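Local coordinates for protein proteolytically activated form of PPO4 Tyrosinase (Agaricus bisporus var. bisporus H97, PDB 4OUA) that catalyses the copper-dependent o-hydroxylation of monophenols and the oxidation of the resulting o-diphenols to o-quinones, the initial step of melanin synthesis, at residues A[89-94]-A[345-350]. Residues are numbered along the deposited sequence; the frame is centred on the assembly and turned at random.
Sequences WHRVYV and ALLNYS. With CU1 (copper (I) ion), chain C.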
ATOM      1  N   TRP A  89       0.253  11.185  -1.933  1.00 35.53           N
ATOM      2  CA  TRP A  89       0.443  10.479  -3.197  1.00 37.55           C
ATOM      3  C   TRP A  89       0.196   8.985  -3.036  1.00 39.42           C
ATOM      4  O   TRP A  89      -0.335   8.334  -3.935  1.00 38.00           O
ATOM      5  CB  TRP A  89       1.848  10.712  -3.755  1.00 29.88           C
ATOM      6  CG  TRP A  89       2.063  10.052  -5.090  1.00 35.95           C
ATOM      7  CD1 TRP A  89       1.903  10.620  -6.320  1.00 41.21           C
ATOM      8  CD2 TRP A  89       2.464   8.696  -5.323  1.00 39.43           C
ATOM      9  NE1 TRP A  89       2.183   9.704  -7.306  1.00 34.60           N
ATOM     10  CE2 TRP A  89       2.531   8.515  -6.721  1.00 35.28           C
ATOM     11  CE3 TRP A  89       2.776   7.618  -4.490  1.00 37.36           C
ATOM     12  CZ2 TRP A  89       2.896   7.302  -7.299  1.00 36.36           C
ATOM     13  CZ3 TRP A  89       3.139   6.415  -5.067  1.00 34.74           C
ATOM     14  CH2 TRP A  89       3.195   6.268  -6.457  1.00 35.30           C
ATOM     15  N   HIS A  90       0.587   8.446  -1.886  1.00 35.82           N
ATOM     16  CA  HIS A  90       0.445   7.019  -1.632  1.00 40.84           C
ATOM     17  C   HIS A  90      -0.981   6.666  -1.213  1.00 41.68           C
ATOM     18  O   HIS A  90      -1.435   5.540  -1.424  1.00 39.31           O
ATOM     19  CB  HIS A  90       1.449   6.564  -0.571  1.00 34.90           C
ATOM     20  CG  HIS A  90       2.863   6.522  -1.064  1.00 34.44           C
ATOM     21  ND1 HIS A  90       3.612   7.659  -1.281  1.00 32.34           N
ATOM     22  CD2 HIS A  90       3.659   5.479  -1.400  1.00 32.63           C
ATOM     23  CE1 HIS A  90       4.809   7.318  -1.722  1.00 36.90           C
ATOM     24  NE2 HIS A  90       4.865   6.001  -1.804  1.00 35.36           N
ATOM     25  N   ARG A  91      -1.684   7.632  -0.632  1.00 36.63           N
ATOM     26  CA  ARG A  91      -3.080   7.430  -0.258  1.00 40.78           C
ATOM     27  C   ARG A  91      -3.929   7.121  -1.482  1.00 38.26           C
ATOM     28  O   ARG A  91      -4.750   6.201  -1.469  1.00 34.82           O
ATOM     29  CB  ARG A  91      -3.635   8.658   0.465  1.00 35.59           C
ATOM     30  CG  ARG A  91      -5.153   8.738   0.455  1.00 30.50           C
ATOM     31  CD  ARG A  91      -5.672   9.594   1.595  1.00 33.82           C
ATOM     32  NE  ARG A  91      -5.509   8.927   2.884  1.00 37.20           N
ATOM     33  CZ  ARG A  91      -5.837   9.467   4.052  1.00 36.01           C
ATOM     34  NH1 ARG A  91      -6.344  10.692   4.102  1.00 36.64           N
ATOM     35  NH2 ARG A  91      -5.655   8.783   5.174  1.00 30.25           N
ATOM     36  N   VAL A  92      -3.724   7.896  -2.540  1.00 37.91           N
ATOM     37  CA  VAL A  92      -4.475   7.721  -3.774  1.00 40.98           C
ATOM     38  C   VAL A  92      -3.871   6.591  -4.610  1.00 38.13           C
ATOM     39  O   VAL A  92      -4.515   6.062  -5.518  1.00 36.90           O
ATOM     40  CB  VAL A  92      -4.518   9.031  -4.590  1.00 35.38           C
ATOM     41  CG1 VAL A  92      -3.109   9.472  -4.957  1.00 41.20           C
ATOM     42  CG2 VAL A  92      -5.381   8.866  -5.831  1.00 38.84           C
ATOM     43  N   TYR A  93      -2.634   6.218  -4.289  1.00 36.25           N
ATOM     44  CA  TYR A  93      -1.970   5.103  -4.958  1.00 35.38           C
ATOM     45  C   TYR A  93      -2.637   3.784  -4.586  1.00 33.71           C
ATOM     46  O   TYR A  93      -2.905   2.944  -5.445  1.00 38.78           O
ATOM     47  CB  TYR A  93      -0.484   5.059  -4.598  1.00 34.63           C
ATOM     48  CG  TYR A  93       0.316   4.047  -5.392  1.00 32.55           C
ATOM     49  CD1 TYR A  93      -0.140   3.574  -6.617  1.00 35.07           C
ATOM     50  CD2 TYR A  93       1.522   3.555  -4.910  1.00 39.11           C
ATOM     51  CE1 TYR A  93       0.589   2.647  -7.342  1.00 37.96           C
ATOM     52  CE2 TYR A  93       2.257   2.628  -5.626  1.00 37.17           C
ATOM     53  CZ  TYR A  93       1.786   2.178  -6.842  1.00 38.93           C
ATOM     54  OH  TYR A  93       2.515   1.256  -7.558  1.00 33.27           O
ATOM     55  N   VAL A  94      -2.898   3.601  -3.296  1.00 30.30           N
ATOM     56  CA  VAL A  94      -3.602   2.418  -2.824  1.00 31.75           C
ATOM     57  C   VAL A  94      -5.045   2.425  -3.328  1.00 36.74           C
ATOM     58  O   VAL A  94      -5.663   1.374  -3.494  1.00 39.82           O
ATOM     59  CB  VAL A  94      -3.595   2.332  -1.283  1.00 32.90           C
ATOM     60  CG1 VAL A  94      -4.295   1.065  -0.815  1.00 26.12           C
ATOM     61  CG2 VAL A  94      -2.172   2.384  -0.755  1.00 33.95           C
ATOM     62  N   ALA A 345     -13.444   9.213   2.809  1.00 32.42           N
ATOM     63  CA  ALA A 345     -14.792   8.847   2.397  1.00 30.27           C
ATOM     64  C   ALA A 345     -14.999   9.110   0.907  1.00 38.46           C
ATOM     65  O   ALA A 345     -15.839   8.477   0.266  1.00 35.09           O
ATOM     66  CB  ALA A 345     -15.821   9.604   3.220  1.00 31.52           C
ATOM     67  N   LEU A 346     -14.226  10.045   0.363  1.00 39.68           N
ATOM     68  CA  LEU A 346     -14.294  10.366  -1.060  1.00 36.37           C
ATOM     69  C   LEU A 346     -13.831   9.188  -1.905  1.00 40.49           C
ATOM     70  O   LEU A 346     -14.123   9.112  -3.098  1.00 41.77           O
ATOM     71  CB  LEU A 346     -13.448  11.599  -1.379  1.00 33.80           C
ATOM     72  CG  LEU A 346     -14.205  12.899  -1.652  1.00 38.71           C
ATOM     73  CD1 LEU A 346     -15.056  13.294  -0.453  1.00 34.84           C
ATOM     74  CD2 LEU A 346     -13.237  14.013  -2.018  1.00 38.72           C
ATOM     75  N   LEU A 347     -13.103   8.275  -1.274  1.00 37.81           N
ATOM     76  CA  LEU A 347     -12.593   7.092  -1.954  1.00 30.53           C
ATOM     77  C   LEU A 347     -13.275   5.837  -1.424  1.00 30.93           C
ATOM     78  O   LEU A 347     -12.795   4.723  -1.628  1.00 38.49           O
ATOM     79  CB  LEU A 347     -11.077   6.999  -1.789  1.00 36.61           C
ATOM     80  CG  LEU A 347     -10.301   8.158  -2.420  1.00 37.28           C
ATOM     81  CD1 LEU A 347      -8.871   8.206  -1.904  1.00 31.37           C
ATOM     82  CD2 LEU A 347     -10.322   8.049  -3.939  1.00 34.86           C
ATOM     83  N   ASN A 348     -14.396   6.035  -0.738  1.00 27.34           N
ATOM     84  CA  ASN A 348     -15.237   4.939  -0.271  1.00 31.64           C
ATOM     85  C   ASN A 348     -14.529   3.939   0.637  1.00 33.18           C
ATOM     86  O   ASN A 348     -14.753   2.733   0.531  1.00 32.38           O
ATOM     87  CB  ASN A 348     -15.836   4.196  -1.467  1.00 40.24           C
ATOM     88  CG  ASN A 348     -17.249   4.645  -1.781  1.00 39.62           C
ATOM     89  OD1 ASN A 348     -17.745   5.615  -1.207  1.00 38.49           O
ATOM     90  ND2 ASN A 348     -17.908   3.938  -2.692  1.00 44.56           N
ATOM     91  N   TYR A 349     -13.683   4.433   1.533  1.00 30.42           N
ATOM     92  CA  TYR A 349     -13.033   3.550   2.492  1.00 31.17           C
ATOM     93  C   TYR A 349     -12.811   4.228   3.838  1.00 34.03           C
ATOM     94  O   TYR A 349     -12.990   5.437   3.979  1.00 35.01           O
ATOM     95  CB  TYR A 349     -11.701   3.036   1.933  1.00 30.19           C
ATOM     96  CG  TYR A 349     -10.556   4.023   1.997  1.00 27.76           C
ATOM     97  CD1 TYR A 349      -9.681   4.028   3.075  1.00 28.87           C
ATOM     98  CD2 TYR A 349     -10.339   4.934   0.974  1.00 30.54           C
ATOM     99  CE1 TYR A 349      -8.629   4.921   3.139  1.00 27.06           C
ATOM    100  CE2 TYR A 349      -9.289   5.831   1.027  1.00 27.45           C
ATOM    101  CZ  TYR A 349      -8.437   5.818   2.111  1.00 29.92           C
ATOM    102  OH  TYR A 349      -7.389   6.709   2.170  1.00 34.77           O
ATOM    103  N   SER A 350     -12.427   3.427   4.825  1.00 29.07           N
ATOM    104  CA  SER A 350     -12.157   3.915   6.170  1.00 31.68           C
ATOM    105  C   SER A 350     -11.527   2.800   6.994  1.00 32.30           C
ATOM    106  O   SER A 350     -11.292   1.703   6.486  1.00 33.85           O
ATOM    107  CB  SER A 350     -13.437   4.418   6.837  1.00 33.57           C
ATOM    108  OG  SER A 350     -13.183   4.856   8.161  1.00 30.55           O
TER
HETATM  109 CU   CU1 C 401       6.491   4.934  -2.548  1.00 44.28          CU
HETATM  110  O   HOH W   1       7.756   3.529  -1.045  0.90 42.65           O
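The side chain of R91 extends from helix 86-109 with CG anti to the backbone N (chi1 160°) and bends at chi3, which carries its guanidinium to the hydroxyl of Y349; the tyrosine ring, set between its own backbone N and carbonyl carbon (chi1 78°), reaches back from strand 349-350. The OH of Y349 comes to 3.0 Å from R91 NE, yet the angle is poor and the pair is not a hydrogen bond. The two planes lie 75° apart: the guanidinium nitrogen sits at the edge of the ring, near the ring plane, whereas the hydroxyl approaches the guanidinium obliquely. The same oxygen also rests 3.4 Å from R91 CD, so it meets the aliphatic stem as well as the charged end. Beside it, L347 CD1 packs at 4.4 Å from R91 CG, adding an apolar contact to a small buried interface of 142 Å².

What joins the two polar groups is D286 of helix 277-295, whose OD1 forms a salt bridge with R91 NE while OD2 accepts a hydrogen bond from Y349 OH. NH1 of R91 is bonded in addition to L341 O and to Q293 OE1. With an alanine in place of R91, D286 would probably lose its charged mate and L341 O and Q293 OE1 a donor, and a gap would be likely to open beside the Y349 hydroxyl.

On the neighbouring residue the helix turns to the active site: H90 NE2 binds copper at 2.1 Å, completing with H56 and H81 the histidine triad of one half of the type 3 dicopper centre. The carboxylate of D286 probably offsets the charge of the buried R91, and through it Y349 is linked to helices 277-295 and 86-109, one step along the chain from a copper ligand.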